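Local coordinates for protein BH2851 (Bacillus halodurans, PDB 2GFG) that is of unproven function but, as a putative adenylate cyclase with the CYTH barrel fold, probably acts on nucleotides or other triphosphate-bearing substrates, at residues K34-H39 against L122-A127; E9-V14 against D148-F153; F46-Q51 against L109-S114; G3-I8 against L76-Q81. All coordinates share one frame; numbering follows the deposited sequence.

Contacts 1, 2 and 4 are antiparallel strand pairings within one closed eight-stranded barrel, whereas contact 3 joins a short helix to a loop about 18 Å from the centre of the chain. Contacts 2 and 4 divide strand 4-14 between them: residues 3-8 pair with strand 76-83 and residues 9-14 with strand 146-155, their centres 19 Å apart. Contact 2 pairs the first strand with the last in chain order, and contact 1, centred 14 Å away, is nested within the loop it closes. Contact 3 is nested in turn within contact 1, while contact 4 crosses all three. Contacts 1, 2 and 4 thus join distant strands into one barrel, consistent with the tunnel of CYTH proteins, while contact 3 lies outside the sheet.

Contact 1 (K34-H39 against L122-A127); sequences KLQRNH and LSTSRA. With EDO (1,2-ethanediol), chain G.
The amide nitrogen of Gln-36 sits over the face of the Arg-126 guanidinium, donor against donor: NE2 lies 3.4 Å above the centre of that plane, with the two groups turned 64° apart. No bond joins them. NE2 instead donates to a water 2.8 Å away, which also accepts from Asn-38 ND2 at 2.7 Å and lies 2.9 Å from Thr-124 OG1, itself hydrogen-bonded to Ser-141 of strand 134-143. Gln-36, Asn-38 and Thr-124 suit this buried face because each brings a polar group within reach of the shared water. Gln-36 has CG in the crowded place between backbone N and carbonyl carbon (chi1 66°), packed against Thr-124 CB at 4.0 Å. An alanine here, without CG and the amide, would remove one of the water's donors and would probably leave the water less firmly held and the guanidinium face less covered. Beneath run backbone hydrogen bonds, Gln-36 N to Thr-124 O and Thr-124 N to Gln-36 O, both 2.8 Å. Strands 54-60 and 134-143 flank the pair, offering Arg-58 to Asn-38 OD1 and Asp-139 to Arg-126, while helix 182-190 packs on Leu-122 and Thr-124.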
# COMPACT_ATOMS: atom_id res chain seq x y z
N LYS A 34 13.73 -3.36 2.20
CA LYS A 34 13.87 -2.57 0.98
C LYS A 34 13.05 -1.28 1.12
O LYS A 34 11.96 -1.29 1.67
CB LYS A 34 13.39 -3.36 -0.24
CG LYS A 34 13.92 -4.82 -0.32
CD LYS A 34 15.44 -4.89 -0.33
CE LYS A 34 15.93 -6.33 -0.46
NZ LYS A 34 17.42 -6.44 -0.27
N LEU A 35 13.58 -0.19 0.58
CA LEU A 35 12.94 1.12 0.68
C LEU A 35 12.09 1.40 -0.56
O LEU A 35 12.50 1.09 -1.67
CB LEU A 35 14.01 2.21 0.85
CG LEU A 35 13.57 3.68 0.95
CD1 LEU A 35 12.48 3.89 2.01
CD2 LEU A 35 14.79 4.56 1.25
N GLN A 36 10.88 1.91 -0.33
CA GLN A 36 9.99 2.33 -1.42
C GLN A 36 9.29 3.65 -1.07
O GLN A 36 9.09 3.96 0.11
CB GLN A 36 8.96 1.24 -1.72
CG GLN A 36 7.94 1.00 -0.57
CD GLN A 36 7.22 -0.32 -0.68
OE1 GLN A 36 7.74 -1.29 -1.23
NE2 GLN A 36 6.01 -0.38 -0.15
N ARG A 37 8.93 4.41 -2.11
CA ARG A 37 8.23 5.68 -1.95
C ARG A 37 6.90 5.61 -2.64
O ARG A 37 6.83 5.31 -3.83
CB ARG A 37 9.04 6.81 -2.54
CG ARG A 37 10.26 7.15 -1.76
CD ARG A 37 10.79 8.53 -2.13
NE ARG A 37 11.78 9.00 -1.18
CZ ARG A 37 12.30 10.24 -1.17
NH1 ARG A 37 11.92 11.15 -2.09
NH2 ARG A 37 13.20 10.57 -0.25
N ASN A 38 5.84 5.92 -1.91
CA ASN A 38 4.50 5.92 -2.44
C ASN A 38 4.05 7.35 -2.64
O ASN A 38 3.97 8.11 -1.67
CB ASN A 38 3.56 5.21 -1.48
CG ASN A 38 3.99 3.80 -1.20
OD1 ASN A 38 4.13 3.00 -2.10
ND2 ASN A 38 4.26 3.51 0.07
N HIS A 39 3.89 7.75 -3.90
CA HIS A 39 3.42 9.09 -4.24
C HIS A 39 1.93 9.01 -4.47
O HIS A 39 1.49 8.33 -5.39
CB HIS A 39 4.12 9.60 -5.48
CG HIS A 39 5.61 9.68 -5.35
ND1 HIS A 39 6.25 10.80 -4.88
CD2 HIS A 39 6.58 8.77 -5.61
CE1 HIS A 39 7.56 10.58 -4.87
NE2 HIS A 39 7.78 9.36 -5.31
N LEU A 122 4.68 9.06 0.94
CA LEU A 122 4.92 8.27 2.13
C LEU A 122 5.99 7.24 1.81
O LEU A 122 5.85 6.47 0.85
CB LEU A 122 3.62 7.58 2.57
CG LEU A 122 3.65 6.61 3.76
CD1 LEU A 122 2.31 6.61 4.46
CD2 LEU A 122 4.04 5.18 3.34
N SER A 123 7.07 7.22 2.61
CA SER A 123 8.16 6.26 2.41
C SER A 123 8.00 5.06 3.33
O SER A 123 7.62 5.21 4.48
CB SER A 123 9.51 6.92 2.68
OG SER A 123 9.78 7.92 1.71
N THR A 124 8.31 3.87 2.81
CA THR A 124 8.23 2.63 3.60
C THR A 124 9.48 1.77 3.44
O THR A 124 9.96 1.55 2.32
CB THR A 124 6.99 1.78 3.21
OG1 THR A 124 5.79 2.53 3.47
CG2 THR A 124 6.94 0.46 4.03
N SER A 125 10.01 1.30 4.57
CA SER A 125 11.05 0.30 4.59
C SER A 125 10.37 -1.03 4.88
O SER A 125 9.75 -1.20 5.93
CB SER A 125 12.06 0.62 5.67
OG SER A 125 13.11 -0.30 5.66
N ARG A 126 10.48 -1.97 3.93
CA ARG A 126 9.68 -3.20 3.97
C ARG A 126 10.51 -4.47 3.93
O ARG A 126 11.39 -4.61 3.10
CB ARG A 126 8.71 -3.21 2.79
CG ARG A 126 7.90 -4.53 2.65
CD ARG A 126 6.83 -4.44 1.59
NE ARG A 126 5.77 -3.49 1.95
CZ ARG A 126 4.68 -3.27 1.22
NH1 ARG A 126 4.49 -3.90 0.05
NH2 ARG A 126 3.78 -2.39 1.64
N ALA A 127 10.18 -5.40 4.82
CA ALA A 127 10.68 -6.76 4.77
C ALA A 127 9.50 -7.70 4.50
O ALA A 127 8.41 -7.49 5.01
CB ALA A 127 11.35 -7.11 6.07
C1 EDO G . 15.09 0.13 8.39
O1 EDO G . 15.06 -1.00 7.51
C2 EDO G . 13.79 0.18 9.20
O2 EDO G . 13.55 -1.07 9.87
O HOH W 1 4.25 1.18 1.39

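Contact 2 (E9-V14 against D148-F153); sequences ERKTLV and DYEIEF. With EDO (1,2-ethanediol), chain H.
At the edge of the Tyr-149 ring, near its plane, lies Val-14 O, which also stands 3.5 Å from Tyr-149 CB; Val-14 CG2 meets the same CB, the two side chains crossing at about a right angle. The Arg-10 guanidinium uses its own edge: NH1 donates in plane to Glu-9 O at 3.2 Å, approaching that carbonyl from far above its plane, while NH2 turns to Glu-158 and Thr-162. Between these ends the strands bond in pairs, Arg-10 with Phe-153 and Thr-12 with Ile-151, the latter nearly along the C=O axes (Thr-12 N to Ile-151 O and Ile-151 N to Thr-12 O, both 3.1 Å). Beside them the methyls CG2 of Thr-12 and Ile-151 touch at 3.6 Å, a beta-branched match on the face that helices 16-25 and 158-171 cover.

The other face is acidic. Lys-11 and Glu-150 run alongside each other, CB to OE2 3.4 Å, but the lysine NZ bonds Asn-181. Glu-9 OE2 and Glu-152 OE2 stand 4.5 Å apart, a repulsion that Lys-182, bridged to both Glu-150 and Glu-152, would probably relieve. An ethanediol, probably from the crystallisation liquor, lies beside these carboxylates, its O1 donating to Glu-150 OE2 at 3.1 Å. Glu-9 and Lys-11 are consistent with the end of the ExExK signature of CYTH proteins, whose charged side chains line the substrate tunnel.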
# COMPACT_ATOMS: atom_id res chain seq x y z
N GLU A 9 -5.93 -8.85 2.30
CA GLU A 9 -4.94 -8.31 3.24
C GLU A 9 -5.50 -8.17 4.67
O GLU A 9 -6.61 -7.67 4.87
CB GLU A 9 -4.47 -6.94 2.73
CG GLU A 9 -3.38 -6.27 3.57
CD GLU A 9 -3.08 -4.85 3.10
OE1 GLU A 9 -2.57 -4.69 1.96
OE2 GLU A 9 -3.37 -3.89 3.86
N ARG A 10 -4.69 -8.60 5.65
CA ARG A 10 -4.96 -8.34 7.08
C ARG A 10 -3.79 -7.54 7.64
O ARG A 10 -2.66 -7.73 7.23
CB ARG A 10 -5.13 -9.64 7.85
CG ARG A 10 -6.31 -10.51 7.38
CD ARG A 10 -7.67 -9.83 7.64
NE ARG A 10 -8.80 -10.67 7.20
CZ ARG A 10 -9.21 -10.81 5.93
NH1 ARG A 10 -8.58 -10.19 4.93
NH2 ARG A 10 -10.24 -11.60 5.66
N LYS A 11 -4.06 -6.68 8.61
CA LYS A 11 -3.09 -5.65 9.02
C LYS A 11 -3.32 -5.17 10.44
O LYS A 11 -4.44 -5.14 10.92
CB LYS A 11 -3.19 -4.44 8.07
CG LYS A 11 -4.65 -4.04 7.77
CD LYS A 11 -4.77 -2.77 6.97
CE LYS A 11 -6.25 -2.52 6.59
NZ LYS A 11 -6.50 -1.16 6.04
N THR A 12 -2.23 -4.78 11.11
CA THR A 12 -2.32 -4.03 12.37
C THR A 12 -1.05 -3.22 12.60
O THR A 12 0.05 -3.67 12.26
CB THR A 12 -2.57 -4.95 13.62
OG1 THR A 12 -2.80 -4.13 14.78
CG2 THR A 12 -1.38 -5.89 13.88
N LEU A 13 -1.21 -2.04 13.20
CA LEU A 13 -0.09 -1.23 13.64
C LEU A 13 0.53 -1.85 14.87
O LEU A 13 -0.16 -2.52 15.65
CB LEU A 13 -0.55 0.20 13.98
CG LEU A 13 -1.07 1.04 12.82
CD1 LEU A 13 -1.87 2.23 13.33
CD2 LEU A 13 0.07 1.51 11.93
N VAL A 14 1.83 -1.63 15.04
CA VAL A 14 2.55 -2.11 16.22
C VAL A 14 3.51 -1.05 16.72
O VAL A 14 3.80 -0.06 16.03
CB VAL A 14 3.33 -3.45 15.94
CG1 VAL A 14 2.35 -4.61 15.72
CG2 VAL A 14 4.27 -3.31 14.75
N ASP A 148 5.63 5.30 11.67
CA ASP A 148 4.93 4.19 12.36
C ASP A 148 5.37 2.82 11.85
O ASP A 148 6.15 2.72 10.89
CB ASP A 148 3.39 4.36 12.27
CG ASP A 148 2.86 4.34 10.82
OD1 ASP A 148 3.41 3.60 9.96
OD2 ASP A 148 1.82 5.01 10.58
N TYR A 149 4.89 1.78 12.52
CA TYR A 149 5.29 0.40 12.23
C TYR A 149 4.05 -0.44 12.05
O TYR A 149 3.05 -0.23 12.73
CB TYR A 149 6.14 -0.15 13.37
CG TYR A 149 7.35 0.70 13.68
CD1 TYR A 149 7.25 1.79 14.57
CD2 TYR A 149 8.58 0.46 13.07
CE1 TYR A 149 8.36 2.60 14.85
CE2 TYR A 149 9.69 1.26 13.34
CZ TYR A 149 9.58 2.33 14.22
OH TYR A 149 10.66 3.12 14.47
N GLU A 150 4.12 -1.40 11.13
CA GLU A 150 2.95 -2.19 10.77
C GLU A 150 3.32 -3.59 10.28
O GLU A 150 4.28 -3.75 9.52
CB GLU A 150 2.16 -1.46 9.67
CG GLU A 150 0.71 -1.95 9.50
CD GLU A 150 0.03 -1.35 8.28
OE1 GLU A 150 0.66 -0.55 7.55
OE2 GLU A 150 -1.14 -1.69 8.03
N ILE A 151 2.56 -4.58 10.73
CA ILE A 151 2.66 -5.94 10.20
C ILE A 151 1.40 -6.20 9.38
O ILE A 151 0.33 -5.70 9.72
CB ILE A 151 2.81 -7.00 11.35
CG1 ILE A 151 3.23 -8.35 10.78
CG2 ILE A 151 1.49 -7.14 12.19
CD1 ILE A 151 3.56 -9.39 11.86
N GLU A 152 1.56 -6.90 8.24
CA GLU A 152 0.40 -7.24 7.36
C GLU A 152 0.53 -8.65 6.82
O GLU A 152 1.62 -9.05 6.45
CB GLU A 152 0.30 -6.28 6.15
CG GLU A 152 0.54 -4.79 6.47
CD GLU A 152 1.10 -4.02 5.28
OE1 GLU A 152 1.92 -4.59 4.52
OE2 GLU A 152 0.77 -2.83 5.14
N PHE A 153 -0.59 -9.35 6.68
CA PHE A 153 -0.59 -10.68 6.05
C PHE A 153 -1.35 -10.64 4.73
O PHE A 153 -2.50 -10.23 4.69
CB PHE A 153 -1.20 -11.73 6.96
CG PHE A 153 -1.21 -13.10 6.38
CD1 PHE A 153 -0.02 -13.79 6.20
CD2 PHE A 153 -2.39 -13.69 5.93
CE1 PHE A 153 -0.01 -15.06 5.63
CE2 PHE A 153 -2.38 -14.96 5.35
CZ PHE A 153 -1.19 -15.64 5.21
C1 EDO H . -1.40 -0.94 4.13
O1 EDO H . -1.95 -0.42 5.34
C2 EDO H . -2.15 -0.39 2.92
O2 EDO H . -1.28 0.35 2.04
O HOH W 2 3.39 2.48 15.11

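Contact 3 (F46-Q51 against L109-S114); sequences FQLKKQ and LSIPIS
A Schellman motif closes helix 101-108 here: Ser-110, at positive phi, is its C-prime residue, with Ile-111 N turned back to Leu-106 O and Ser-110 N to Arg-107 O. The single helical turn 47-50 docks onto the loop that follows. Gln-51, the first residue to leave that turn, extends its chain so that NE2 donates to Leu-109 O at 2.9 Å. The bond lies in the plane of both the amide and the carbonyl, with an N-H...O angle of 156°. On the amide's other branch, OE1 rests 3.4 Å from Leu-109 CB. A glutamine suits this place because it is long enough to span the gap and ends in a donor; an alanine here would lack the amide that makes the one hydrogen bond between the segments, and would probably leave the loop less tightly held to the short helix. Ile-111 CD1 is the apolar centre, 4.0 Å from Leu-48 CD2. Gln-47 meets Pro-112 tip to tip, NE2 lying 3.2 Å from CD of the ring. Leu-48 carries the packing onward to Leu-106 of helix 101-108, while the carboxylate of Glu-42, on strand 34-42, accepts from the backbone nitrogens of Leu-48 and Lys-49 in the first turn.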
# COMPACT_ATOMS: atom_id res chain seq x y z
N PHE A 46 -11.41 14.91 -2.77
CA PHE A 46 -11.12 13.51 -2.38
C PHE A 46 -12.10 12.49 -3.02
O PHE A 46 -12.72 11.68 -2.32
CB PHE A 46 -11.09 13.36 -0.84
CG PHE A 46 -10.10 14.29 -0.15
CD1 PHE A 46 -8.77 13.89 0.03
CD2 PHE A 46 -10.50 15.55 0.32
CE1 PHE A 46 -7.85 14.75 0.67
CE2 PHE A 46 -9.59 16.41 0.96
CZ PHE A 46 -8.26 16.01 1.13
N GLN A 47 -12.19 12.51 -4.36
CA GLN A 47 -13.13 11.61 -5.10
C GLN A 47 -12.75 10.12 -5.00
O GLN A 47 -13.64 9.27 -4.87
CB GLN A 47 -13.25 12.03 -6.57
CG GLN A 47 -14.05 13.31 -6.77
CD GLN A 47 -14.38 13.62 -8.23
OE1 GLN A 47 -14.21 14.75 -8.69
NE2 GLN A 47 -14.89 12.61 -8.96
N LEU A 48 -11.45 9.82 -5.05
CA LEU A 48 -11.00 8.42 -4.93
C LEU A 48 -11.35 7.85 -3.55
O LEU A 48 -11.77 6.70 -3.44
CB LEU A 48 -9.49 8.30 -5.17
CG LEU A 48 -9.00 8.48 -6.62
CD1 LEU A 48 -7.49 8.77 -6.66
CD2 LEU A 48 -9.34 7.26 -7.45
N LYS A 49 -11.22 8.68 -2.51
CA LYS A 49 -11.57 8.28 -1.14
C LYS A 49 -13.08 7.96 -1.06
O LYS A 49 -13.47 6.95 -0.48
CB LYS A 49 -11.20 9.40 -0.14
CG LYS A 49 -10.82 8.91 1.27
CD LYS A 49 -12.03 8.57 2.12
CE LYS A 49 -11.61 8.11 3.51
NZ LYS A 49 -12.77 7.58 4.28
N LYS A 50 -13.90 8.80 -1.68
CA LYS A 50 -15.37 8.63 -1.68
C LYS A 50 -15.83 7.38 -2.46
O LYS A 50 -16.92 6.87 -2.23
CB LYS A 50 -16.06 9.88 -2.24
CG LYS A 50 -15.91 11.10 -1.34
CD LYS A 50 -16.32 12.37 -2.03
CE LYS A 50 -16.35 13.54 -1.04
NZ LYS A 50 -16.74 14.83 -1.71
N GLN A 51 -14.99 6.90 -3.38
CA GLN A 51 -15.25 5.64 -4.10
C GLN A 51 -14.39 4.48 -3.53
O GLN A 51 -14.23 3.44 -4.17
CB GLN A 51 -15.01 5.82 -5.59
CG GLN A 51 -15.91 6.89 -6.21
CD GLN A 51 -15.99 6.81 -7.72
OE1 GLN A 51 -15.97 5.72 -8.30
NE2 GLN A 51 -16.14 7.96 -8.37
N LEU A 109 -14.58 4.83 -13.48
CA LEU A 109 -15.10 5.32 -12.18
C LEU A 109 -15.56 6.81 -12.23
O LEU A 109 -15.93 7.38 -11.20
CB LEU A 109 -14.03 5.14 -11.08
CG LEU A 109 -13.67 3.69 -10.72
CD1 LEU A 109 -12.45 3.67 -9.81
CD2 LEU A 109 -14.84 2.96 -10.06
N SER A 110 -15.56 7.41 -13.43
CA SER A 110 -15.94 8.84 -13.64
C SER A 110 -15.04 9.81 -12.83
O SER A 110 -15.50 10.88 -12.39
CB SER A 110 -17.43 9.08 -13.34
OG SER A 110 -18.25 8.47 -14.32
N ILE A 111 -13.77 9.46 -12.70
CA ILE A 111 -12.79 10.30 -12.02
C ILE A 111 -12.25 11.31 -13.02
O ILE A 111 -11.69 10.92 -14.04
CB ILE A 111 -11.58 9.46 -11.47
CG1 ILE A 111 -12.06 8.33 -10.55
CG2 ILE A 111 -10.57 10.38 -10.74
CD1 ILE A 111 -12.62 8.81 -9.20
N PRO A 112 -12.44 12.63 -12.74
CA PRO A 112 -11.85 13.62 -13.64
C PRO A 112 -10.32 13.66 -13.48
O PRO A 112 -9.81 14.13 -12.46
CB PRO A 112 -12.49 14.93 -13.18
CG PRO A 112 -12.81 14.70 -11.74
CD PRO A 112 -13.18 13.26 -11.63
N ILE A 113 -9.60 13.10 -14.47
CA ILE A 113 -8.12 13.00 -14.43
C ILE A 113 -7.44 14.38 -14.38
O ILE A 113 -6.38 14.54 -13.75
CB ILE A 113 -7.56 12.14 -15.63
CG1 ILE A 113 -7.90 10.65 -15.43
CG2 ILE A 113 -6.04 12.31 -15.80
CD1 ILE A 113 -9.07 10.18 -16.23
N SER A 114 -8.07 15.38 -15.01
CA SER A 114 -7.58 16.77 -14.97
C SER A 114 -7.60 17.38 -13.54
O SER A 114 -6.95 18.40 -13.29
CB SER A 114 -8.41 17.65 -15.89
OG SER A 114 -9.73 17.81 -15.39

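Contact 4 (G3-I8 against L76-Q81); sequences GKEIEI and LLETNQ
Glu-7 probably opens the ExExK signature of CYTH proteins that Glu-9 and Lys-11 complete; Glu-5 precedes it in the same alternating acidic run on the first strand of the barrel. Here Glu-5 and Glu-7 face a third glutamate across an antiparallel strand pair. Glu-78 stands between them: its OE1 lies 2.8 Å from Glu-5 OE2, and its OE2 lies 2.9 Å from Glu-7 OE1. The two approaches differ. Glu-5, with CG in the crowded position (chi1 58°), runs alongside Glu-78 with carboxylate planes only 22° apart, whereas Glu-7, its CG anti to the backbone N, crosses obliquely with planes 89° apart. Asn-80 ND2 donates to Glu-78 OE1 at 3.1 Å from above the carboxylate plane, which would offset part of the negative charge, while its OD1 turns to Thr-67 on strand 63-71.

The backbone holds these groups in place. Glu-5 and Glu-78 bond in both directions, and so do Glu-7 and Leu-76, the Glu-7 N to Leu-76 O bond being almost straight. At the start Gly-3 O accepts from Asn-80 N at 2.7 Å; the positive phi of Gly-3 would jam a CB against the preceding carbonyl oxygen, so only glycine fits comfortably. On the other face, Ile-6 CD1 and Leu-77 CD1 touch at 4.2 Å.

Oxygens this close cannot easily all be charged. Glu-7 has a salt bridge to Lys-69, but at least one carboxylate is probably protonated, and such a cluster would be suited to a cation, as in relatives whose tunnel glutamates bind metal ions.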
# COMPACT_ATOMS: atom_id res chain seq x y z
N GLY A 3 -0.81 -7.84 -14.67
CA GLY A 3 -1.11 -6.41 -14.44
C GLY A 3 -2.17 -6.19 -13.37
O GLY A 3 -2.10 -5.22 -12.61
N LYS A 4 -3.17 -7.08 -13.32
CA LYS A 4 -4.27 -6.96 -12.35
C LYS A 4 -4.20 -8.08 -11.33
O LYS A 4 -3.79 -9.19 -11.65
CB LYS A 4 -5.61 -6.99 -13.07
CG LYS A 4 -5.79 -5.85 -14.07
CD LYS A 4 -7.17 -5.87 -14.69
CE LYS A 4 -7.30 -4.84 -15.80
NZ LYS A 4 -6.45 -5.16 -16.97
N GLU A 5 -4.57 -7.78 -10.09
CA GLU A 5 -4.59 -8.80 -9.03
C GLU A 5 -5.53 -8.47 -7.90
O GLU A 5 -5.86 -7.30 -7.66
CB GLU A 5 -3.17 -9.02 -8.48
CG GLU A 5 -2.50 -7.78 -7.93
CD GLU A 5 -1.07 -8.05 -7.49
OE1 GLU A 5 -0.32 -8.68 -8.27
OE2 GLU A 5 -0.70 -7.63 -6.37
N ILE A 6 -6.02 -9.51 -7.23
CA ILE A 6 -6.91 -9.38 -6.10
C ILE A 6 -6.08 -9.36 -4.83
O ILE A 6 -5.29 -10.28 -4.58
CB ILE A 6 -7.95 -10.54 -6.04
CG1 ILE A 6 -8.69 -10.69 -7.39
CG2 ILE A 6 -8.94 -10.31 -4.90
CD1 ILE A 6 -9.41 -9.41 -7.86
N GLU A 7 -6.25 -8.31 -4.03
CA GLU A 7 -5.51 -8.12 -2.80
C GLU A 7 -6.38 -8.51 -1.58
O GLU A 7 -7.37 -7.84 -1.29
CB GLU A 7 -5.05 -6.66 -2.69
CG GLU A 7 -4.23 -6.32 -1.44
CD GLU A 7 -3.62 -4.92 -1.50
OE1 GLU A 7 -2.81 -4.66 -2.41
OE2 GLU A 7 -3.96 -4.08 -0.62
N ILE A 8 -6.06 -9.65 -0.96
CA ILE A 8 -6.66 -10.07 0.32
C ILE A 8 -5.62 -9.79 1.42
O ILE A 8 -4.58 -10.45 1.48
CB ILE A 8 -7.02 -11.58 0.33
CG1 ILE A 8 -7.75 -12.01 -0.97
CG2 ILE A 8 -7.85 -11.93 1.59
CD1 ILE A 8 -9.11 -11.42 -1.14
N LEU A 76 -9.70 -6.17 -2.61
CA LEU A 76 -9.63 -5.04 -3.53
C LEU A 76 -9.00 -5.47 -4.85
O LEU A 76 -8.12 -6.34 -4.87
CB LEU A 76 -8.78 -3.90 -2.92
CG LEU A 76 -9.28 -3.17 -1.67
CD1 LEU A 76 -8.30 -2.06 -1.30
CD2 LEU A 76 -10.71 -2.60 -1.85
N LEU A 77 -9.48 -4.88 -5.94
CA LEU A 77 -8.87 -5.08 -7.26
C LEU A 77 -7.72 -4.10 -7.43
O LEU A 77 -7.92 -2.88 -7.37
CB LEU A 77 -9.90 -4.85 -8.37
CG LEU A 77 -9.40 -4.78 -9.82
CD1 LEU A 77 -8.59 -6.02 -10.19
CD2 LEU A 77 -10.57 -4.61 -10.77
N GLU A 78 -6.52 -4.65 -7.64
CA GLU A 78 -5.33 -3.85 -7.84
C GLU A 78 -4.93 -3.88 -9.31
O GLU A 78 -4.69 -4.95 -9.86
CB GLU A 78 -4.20 -4.38 -6.97
CG GLU A 78 -3.10 -3.37 -6.73
CD GLU A 78 -1.94 -3.95 -5.93
OE1 GLU A 78 -1.28 -4.86 -6.44
OE2 GLU A 78 -1.68 -3.47 -4.82
N THR A 79 -4.92 -2.71 -9.95
CA THR A 79 -4.49 -2.59 -11.34
C THR A 79 -3.13 -1.90 -11.37
O THR A 79 -3.01 -0.73 -11.00
CB THR A 79 -5.51 -1.78 -12.16
OG1 THR A 79 -6.79 -2.40 -12.05
CG2 THR A 79 -5.10 -1.73 -13.64
N ASN A 80 -2.11 -2.66 -11.81
CA ASN A 80 -0.73 -2.18 -11.83
C ASN A 80 -0.26 -1.88 -13.26
O ASN A 80 -0.60 -2.60 -14.21
CB ASN A 80 0.20 -3.23 -11.20
CG ASN A 80 -0.13 -3.51 -9.74
OD1 ASN A 80 -0.21 -2.59 -8.92
ND2 ASN A 80 -0.27 -4.78 -9.41
N GLN A 81 0.55 -0.82 -13.40
CA GLN A 81 1.14 -0.46 -14.70
C GLN A 81 2.53 0.11 -14.50
O GLN A 81 2.71 1.04 -13.72
CB GLN A 81 0.26 0.55 -15.41
CG GLN A 81 0.68 0.90 -16.85
CD GLN A 81 -0.18 2.01 -17.45
OE1 GLN A 81 -1.34 2.20 -17.05
NE2 GLN A 81 0.39 2.76 -18.38